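PDB 4L8J: putative efflux transporter from Bacteroides eggerthii, which probably serves as the periplasmic adaptor (membrane-fusion) subunit of an efflux pump of unknown substrate, as in the HlyD/CusB family. Local coordinates for residues A[85-88]-A[89-93]; A[101-104]-A[105-109]; A[115-118]-A[119-122]. One frame throughout, in Å; residues are numbered along the deposited sequence.

Interaction 1: A[85-88]-A[89-93]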
loop_
_atom_site.group_PDB
_atom_site.type_symbol
_atom_site.label_atom_id
_atom_site.label_comp_id
_atom_site.label_asym_id
_atom_site.label_seq_id
_atom_site.Cartn_x
_atom_site.Cartn_y
_atom_site.Cartn_z
ATOM N N ALA A 85 88.344 -1.489 12.467
ATOM C CA ALA A 85 87.885 -0.516 11.470
ATOM C C ALA A 85 89.034 0.434 11.048
ATOM O O ALA A 85 89.206 0.694 9.860
ATOM C CB ALA A 85 86.690 0.280 12.018
ATOM N N ALA A 86 89.820 0.927 12.022
ATOM C CA ALA A 86 90.948 1.823 11.765
ATOM C C ALA A 86 92.037 1.094 10.954
ATOM O O ALA A 86 92.594 1.690 10.019
ATOM C CB ALA A 86 91.512 2.345 13.073
ATOM N N GLN A 87 92.317 -0.197 11.317
ATOM C CA GLN A 87 93.323 -0.984 10.621
ATOM C C GLN A 87 92.906 -1.241 9.148
ATOM O O GLN A 87 93.765 -1.099 8.282
ATOM C CB GLN A 87 93.655 -2.295 11.361
ATOM C CG GLN A 87 94.988 -2.928 10.910
ATOM C CD GLN A 87 96.168 -2.024 11.209
ATOM O OE1 GLN A 87 96.480 -1.750 12.358
ATOM N NE2 GLN A 87 96.783 -1.458 10.182
ATOM N N VAL A 88 91.608 -1.520 8.838
ATOM C CA VAL A 88 91.169 -1.738 7.439
ATOM C C VAL A 88 91.258 -0.453 6.615
ATOM O O VAL A 88 91.590 -0.546 5.432
ATOM C CB VAL A 88 89.758 -2.382 7.265
ATOM C CG1 VAL A 88 89.525 -2.837 5.821
ATOM C CG2 VAL A 88 89.604 -3.573 8.164
ATOM N N GLU A 89 90.938 0.729 7.208
ATOM C CA GLU A 89 90.981 2.010 6.480
ATOM C C GLU A 89 92.395 2.358 6.096
ATOM O O GLU A 89 92.631 2.797 4.972
ATOM C CB GLU A 89 90.331 3.157 7.279
ATOM C CG GLU A 89 88.817 3.183 7.135
ATOM C CD GLU A 89 88.256 3.057 5.727
ATOM O OE1 GLU A 89 88.604 3.894 4.861
ATOM O OE2 GLU A 89 87.458 2.120 5.494
ATOM N N ARG A 90 93.337 2.065 6.994
ATOM C CA ARG A 90 94.773 2.205 6.810
ATOM C C ARG A 90 95.233 1.308 5.676
ATOM O O ARG A 90 95.936 1.774 4.779
ATOM C CB ARG A 90 95.486 1.800 8.102
ATOM C CG ARG A 90 96.459 2.807 8.638
ATOM C CD ARG A 90 96.934 2.347 9.998
ATOM N NE ARG A 90 96.199 2.993 11.087
ATOM C CZ ARG A 90 95.728 2.365 12.163
ATOM N NH1 ARG A 90 95.912 1.056 12.311
ATOM N NH2 ARG A 90 95.078 3.041 13.100
ATOM N N ASN A 91 94.820 0.016 5.706
ATOM C CA ASN A 91 95.195 -0.975 4.685
ATOM C C ASN A 91 94.575 -0.657 3.332
ATOM O O ASN A 91 95.201 -0.969 2.320
ATOM C CB ASN A 91 94.883 -2.405 5.140
ATOM C CG ASN A 91 95.797 -2.801 6.283
ATOM O OD1 ASN A 91 96.690 -2.051 6.645
ATOM N ND2 ASN A 91 95.602 -3.966 6.898
ATOM N N LYS A 92 93.405 0.016 3.295
ATOM C CA LYS A 92 92.792 0.440 2.019
ATOM C C LYS A 92 93.731 1.442 1.338
ATOM O O LYS A 92 94.005 1.327 0.143
ATOM C CB LYS A 92 91.403 1.063 2.227
ATOM C CG LYS A 92 90.337 0.049 2.512
ATOM C CD LYS A 92 88.963 0.676 2.617
ATOM C CE LYS A 92 87.918 -0.332 3.038
ATOM N NZ LYS A 92 86.616 0.322 3.320
ATOM N N ARG A 93 94.274 2.390 2.135
ATOM C CA ARG A 93 95.212 3.408 1.665
ATOM C C ARG A 93 96.535 2.788 1.238
ATOM O O ARG A 93 97.026 3.152 0.172
ATOM C CB ARG A 93 95.427 4.487 2.729
ATOM C CG ARG A 93 94.400 5.604 2.648
ATOM C CD ARG A 93 94.909 6.917 3.249
ATOM N NE ARG A 93 95.590 6.741 4.537
ATOM C CZ ARG A 93 94.977 6.588 5.706
ATOM N NH1 ARG A 93 93.650 6.585 5.775
ATOM N NH2 ARG A 93 95.684 6.430 6.816
#
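N91 CG lies 3.3 Å from Q87 O, and with V88 it forms the tightly packed side of this stretch of helix. The backbone bonds of E89, R90, N91 and K92 to the carbonyls of A85, A86, Q87 and V88 run unbroken, the last being the shortest (K92 N to V88 O, 2.9 Å). V88 CG1 reaches the far methylene of the lysine one turn on, 4.1 Å from K92 CE, while the near methylene K92 CG lies 3.2 Å from V88 O. A chi1 of -68° folds the N91 amide back over the preceding turn; its ND2 bonds to S108 OG of helix 102-127. Both V88 and N91 thus lie on the seam of an antiparallel alpha-helical hairpin, the arm that membrane-fusion proteins of this family insert between the two halves of their lipoyl-like domain; A85 and V88 rest on Y112, and N91 and K92 on Y105. The exposed residues E89, R90 and K92 lie along the solvent side, where packing is sparser. There the R90 guanidinium has A86 O 3.8 Å above the middle of one face; Q87, modelled in two positions, approaches its edge only doubtfully. Nearer the seam, K92 NZ forms a salt bridge with E89 OE2 (2.9 Å), reaching it on the syn side, 19° out of the carboxylate plane.

Interaction 2: A[101-104]-A[105-109]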
loop_
_atom_site.group_PDB
_atom_site.type_symbol
_atom_site.label_atom_id
_atom_site.label_comp_id
_atom_site.label_asym_id
_atom_site.label_seq_id
_atom_site.Cartn_x
_atom_site.Cartn_y
_atom_site.Cartn_z
ATOM N N SER A 101 100.515 -6.372 0.931
ATOM C CA SER A 101 100.009 -7.504 0.161
ATOM C C SER A 101 98.487 -7.555 0.166
ATOM O O SER A 101 97.855 -7.152 1.152
ATOM C CB SER A 101 100.517 -8.829 0.717
ATOM O OG SER A 101 100.384 -8.909 2.122
ATOM N N LEU A 102 97.903 -8.118 -0.896
ATOM C CA LEU A 102 96.470 -8.317 -0.933
ATOM C C LEU A 102 96.069 -9.296 0.193
ATOM O O LEU A 102 95.040 -9.086 0.839
ATOM C CB LEU A 102 95.964 -8.804 -2.296
ATOM C CG LEU A 102 94.454 -8.964 -2.281
ATOM C CD1 LEU A 102 93.727 -7.722 -2.721
ATOM C CD2 LEU A 102 94.014 -10.278 -2.797
ATOM N N GLN A 103 96.917 -10.316 0.443
ATOM C CA GLN A 103 96.780 -11.326 1.493
ATOM C C GLN A 103 96.563 -10.668 2.858
ATOM O O GLN A 103 95.663 -11.071 3.580
ATOM C CB GLN A 103 98.053 -12.199 1.546
ATOM C CG GLN A 103 97.982 -13.357 2.551
ATOM C CD GLN A 103 99.316 -14.015 2.827
ATOM O OE1 GLN A 103 100.032 -14.460 1.920
ATOM N NE2 GLN A 103 99.644 -14.163 4.102
ATOM N N GLU A 104 97.407 -9.677 3.203
ATOM C CA GLU A 104 97.361 -8.942 4.460
ATOM C C GLU A 104 96.112 -8.071 4.496
ATOM O O GLU A 104 95.437 -8.061 5.515
ATOM C CB GLU A 104 98.650 -8.106 4.666
ATOM C CG GLU A 104 98.763 -7.412 6.012
ATOM C CD GLU A 104 98.648 -8.248 7.271
ATOM O OE1 GLU A 104 99.125 -9.404 7.269
ATOM O OE2 GLU A 104 98.156 -7.708 8.289
ATOM N N TYR A 105 95.782 -7.385 3.382
ATOM C CA TYR A 105 94.573 -6.573 3.282
ATOM C C TYR A 105 93.327 -7.448 3.519
ATOM O O TYR A 105 92.434 -7.057 4.269
ATOM C CB TYR A 105 94.483 -5.868 1.907
ATOM C CG TYR A 105 93.171 -5.136 1.713
ATOM C CD1 TYR A 105 92.939 -3.915 2.324
ATOM C CD2 TYR A 105 92.157 -5.674 0.927
ATOM C CE1 TYR A 105 91.706 -3.280 2.226
ATOM C CE2 TYR A 105 90.929 -5.018 0.781
ATOM C CZ TYR A 105 90.721 -3.809 1.412
ATOM O OH TYR A 105 89.517 -3.160 1.326
ATOM N N GLU A 106 93.281 -8.626 2.884
ATOM C CA GLU A 106 92.161 -9.571 2.982
ATOM C C GLU A 106 91.955 -10.052 4.406
ATOM O O GLU A 106 90.820 -10.123 4.869
ATOM C CB GLU A 106 92.399 -10.762 2.077
ATOM C CG GLU A 106 91.225 -11.733 2.086
ATOM C CD GLU A 106 91.425 -12.878 1.126
ATOM O OE1 GLU A 106 92.558 -13.003 0.612
ATOM O OE2 GLU A 106 90.447 -13.606 0.839
ATOM N N ILE A 107 93.051 -10.391 5.093
ATOM C CA ILE A 107 93.019 -10.786 6.499
ATOM C C ILE A 107 92.375 -9.648 7.293
ATOM O O ILE A 107 91.484 -9.908 8.095
ATOM C CB ILE A 107 94.453 -11.150 7.008
ATOM C CG1 ILE A 107 94.909 -12.523 6.420
ATOM C CG2 ILE A 107 94.532 -11.162 8.543
ATOM C CD1 ILE A 107 96.483 -12.821 6.503
ATOM N N SER A 108 92.782 -8.387 7.039
ATOM C CA SER A 108 92.227 -7.249 7.785
ATOM C C SER A 108 90.738 -7.032 7.453
ATOM O O SER A 108 89.977 -6.681 8.354
ATOM C CB SER A 108 93.064 -5.986 7.569
ATOM O OG SER A 108 92.865 -5.367 6.310
ATOM N N VAL A 109 90.283 -7.350 6.225
ATOM C CA VAL A 109 88.837 -7.244 5.907
ATOM C C VAL A 109 88.039 -8.333 6.669
ATOM O O VAL A 109 86.937 -8.069 7.180
ATOM C CB VAL A 109 88.562 -7.335 4.382
ATOM C CG1 VAL A 109 87.072 -7.414 4.092
ATOM C CG2 VAL A 109 89.189 -6.152 3.643
#
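S101 O receives Y105 N, and the carbonyls of L102, Q103 and E104 take the amides of E106, I107 and S108 in turn, so residues 102-109 form the first turns of a regular alpha-helix, with S101 just ahead of them. The E106 N to L102 O bond is the shortest of the four at 2.7 Å. S101 is the N-cap: its OG accepts from E104 N at 3.3 Å, occupying one of the amides that the first turn would otherwise leave without a helical acceptor. In I107 a chi1 of -73° swings CG1 toward the preceding turn, to 3.3 Å from Q103 O, and lets CD1 run on past that carbonyl; the Q103 and I107 chains run alongside each other in one direction, with Q103 NE2 4.2 Å from I107 CD1. Y105 CB lies 3.4 Å from L102 O, whereas its ring leads away from 101-104, in toward helix 68-95. On the way Y105 CD2 meets L102 CD1 at 4.5 Å, a loose apolar touch, and V109 CG2 sits above one face of the ring, off its centre. S108 turns its hydroxyl back to the chain, OG donating to Y105 O at 2.7 Å, an oxygen that also accepts from V109 N. Helix 102-127 starts here at the far end of the hairpin, where L102 and Y105 both rest on L95 of the antiparallel helix 68-95.

Interaction 3: A[115-118]-A[119-122]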
loop_
_atom_site.group_PDB
_atom_site.type_symbol
_atom_site.label_atom_id
_atom_site.label_comp_id
_atom_site.label_asym_id
_atom_site.label_seq_id
_atom_site.Cartn_x
_atom_site.Cartn_y
_atom_site.Cartn_z
ATOM N N ALA A 115 84.925 -8.659 13.898
ATOM C CA ALA A 115 84.792 -7.627 14.928
ATOM C C ALA A 115 83.426 -6.922 14.837
ATOM O O ALA A 115 82.795 -6.699 15.861
ATOM C CB ALA A 115 85.914 -6.616 14.803
ATOM N N LYS A 116 82.968 -6.612 13.607
ATOM C CA LYS A 116 81.677 -5.983 13.332
ATOM C C LYS A 116 80.530 -6.871 13.826
ATOM O O LYS A 116 79.652 -6.379 14.531
ATOM C CB LYS A 116 81.522 -5.680 11.822
ATOM C CG LYS A 116 80.265 -4.891 11.493
ATOM C CD LYS A 116 80.227 -4.417 10.050
ATOM C CE LYS A 116 79.152 -3.383 9.846
ATOM N NZ LYS A 116 79.387 -2.157 10.664
ATOM N N SER A 117 80.536 -8.167 13.453
ATOM C CA SER A 117 79.509 -9.131 13.862
ATOM C C SER A 117 79.445 -9.281 15.403
ATOM O O SER A 117 78.346 -9.282 15.957
ATOM C CB SER A 117 79.751 -10.480 13.201
ATOM O OG SER A 117 79.466 -10.390 11.814
ATOM N N ALA A 118 80.607 -9.323 16.080
ATOM C CA ALA A 118 80.706 -9.414 17.543
ATOM C C ALA A 118 80.112 -8.164 18.205
ATOM O O ALA A 118 79.343 -8.292 19.164
ATOM C CB ALA A 118 82.154 -9.608 17.973
ATOM N N TYR A 119 80.427 -6.959 17.659
ATOM C CA TYR A 119 79.911 -5.680 18.177
ATOM C C TYR A 119 78.381 -5.542 17.918
ATOM O O TYR A 119 77.673 -4.999 18.766
ATOM C CB TYR A 119 80.694 -4.507 17.574
ATOM C CG TYR A 119 80.392 -3.129 18.139
ATOM C CD1 TYR A 119 80.054 -2.957 19.481
ATOM C CD2 TYR A 119 80.527 -1.991 17.352
ATOM C CE1 TYR A 119 79.798 -1.687 20.006
ATOM C CE2 TYR A 119 80.312 -0.719 17.874
ATOM C CZ TYR A 119 79.935 -0.569 19.197
ATOM O OH TYR A 119 79.724 0.698 19.683
ATOM N N GLU A 120 77.873 -6.052 16.789
ATOM C CA GLU A 120 76.437 -6.002 16.492
ATOM C C GLU A 120 75.649 -6.839 17.504
ATOM O O GLU A 120 74.602 -6.403 17.975
ATOM C CB GLU A 120 76.150 -6.481 15.068
ATOM C CG GLU A 120 76.577 -5.486 14.001
ATOM C CD GLU A 120 76.504 -5.963 12.562
ATOM O OE1 GLU A 120 76.550 -7.192 12.322
ATOM O OE2 GLU A 120 76.436 -5.089 11.669
ATOM N N LEU A 121 76.163 -8.031 17.838
ATOM C CA LEU A 121 75.562 -8.949 18.805
ATOM C C LEU A 121 75.558 -8.313 20.206
ATOM O O LEU A 121 74.518 -8.359 20.863
ATOM C CB LEU A 121 76.325 -10.300 18.807
ATOM C CG LEU A 121 75.922 -11.327 19.881
ATOM C CD1 LEU A 121 74.514 -11.870 19.641
ATOM C CD2 LEU A 121 76.921 -12.466 19.928
ATOM N N SER A 122 76.703 -7.705 20.646
ATOM C CA SER A 122 76.769 -7.075 21.964
ATOM C C SER A 122 75.875 -5.813 22.021
ATOM O O SER A 122 75.345 -5.510 23.089
ATOM C CB SER A 122 78.214 -6.775 22.375
ATOM O OG SER A 122 78.792 -5.640 21.751
#
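E120 reaches back one turn toward K116. Its CB begins 3.5 Å from K116 O, the carbonyl that also receives E120 N (2.9 Å). A chi1 of -73° turns CG back over that carbonyl, closer still, with E120 CG 3.2 Å from K116 O. From there the chain runs extended, and CD passes K116 O and comes to 4.1 Å from K116 CG. The carboxylate then divides: OE1 turns toward S117 CA, while OE2 lies along the lysine chain, 3.7 Å from K116 CE and 3.8 Å from K116 CG. The two side chains meet through methylenes and an oxygen, and the charged ends stay apart, with K116 NZ 4.3 Å from E120 OE2; their attraction is probably modest. The lysine bends at its last torsion (chi4 62°), and NZ makes a weak bond to a glycerol. Y119 leaves the helix on a different side, its ring lying against helix 68-95, where it meets those of Y74 and Y81 and its OH bonds to Y74 OH. An i to i+4 lysine-glutamate pair on one side and a tyrosine packed against the antiparallel helix on another belong to an alpha-helical hairpin, probably the arm of a membrane-fusion protein.

Overall arrangement
All three contacts belong to one helical hairpin, built from helices 68-95 and 102-127, which projects from the strands of the barrel-sandwich domain; their centres lie about 45 to 62 Å from the centre of the chain. Interaction 1 comes first, near the end of helix 68-95; interaction 2 opens the returning helix, and interaction 3 follows further along it. Interactions 1 and 2 face each other across the seam near the hairpin's tip, centres about 10 Å apart and in direct touch. Interaction 3 stands about 18 and 20 Å from them, centre to centre, nearer the sheets, touching neither. The elongated arm is consistent with an adaptor that reaches toward an outer-membrane partner.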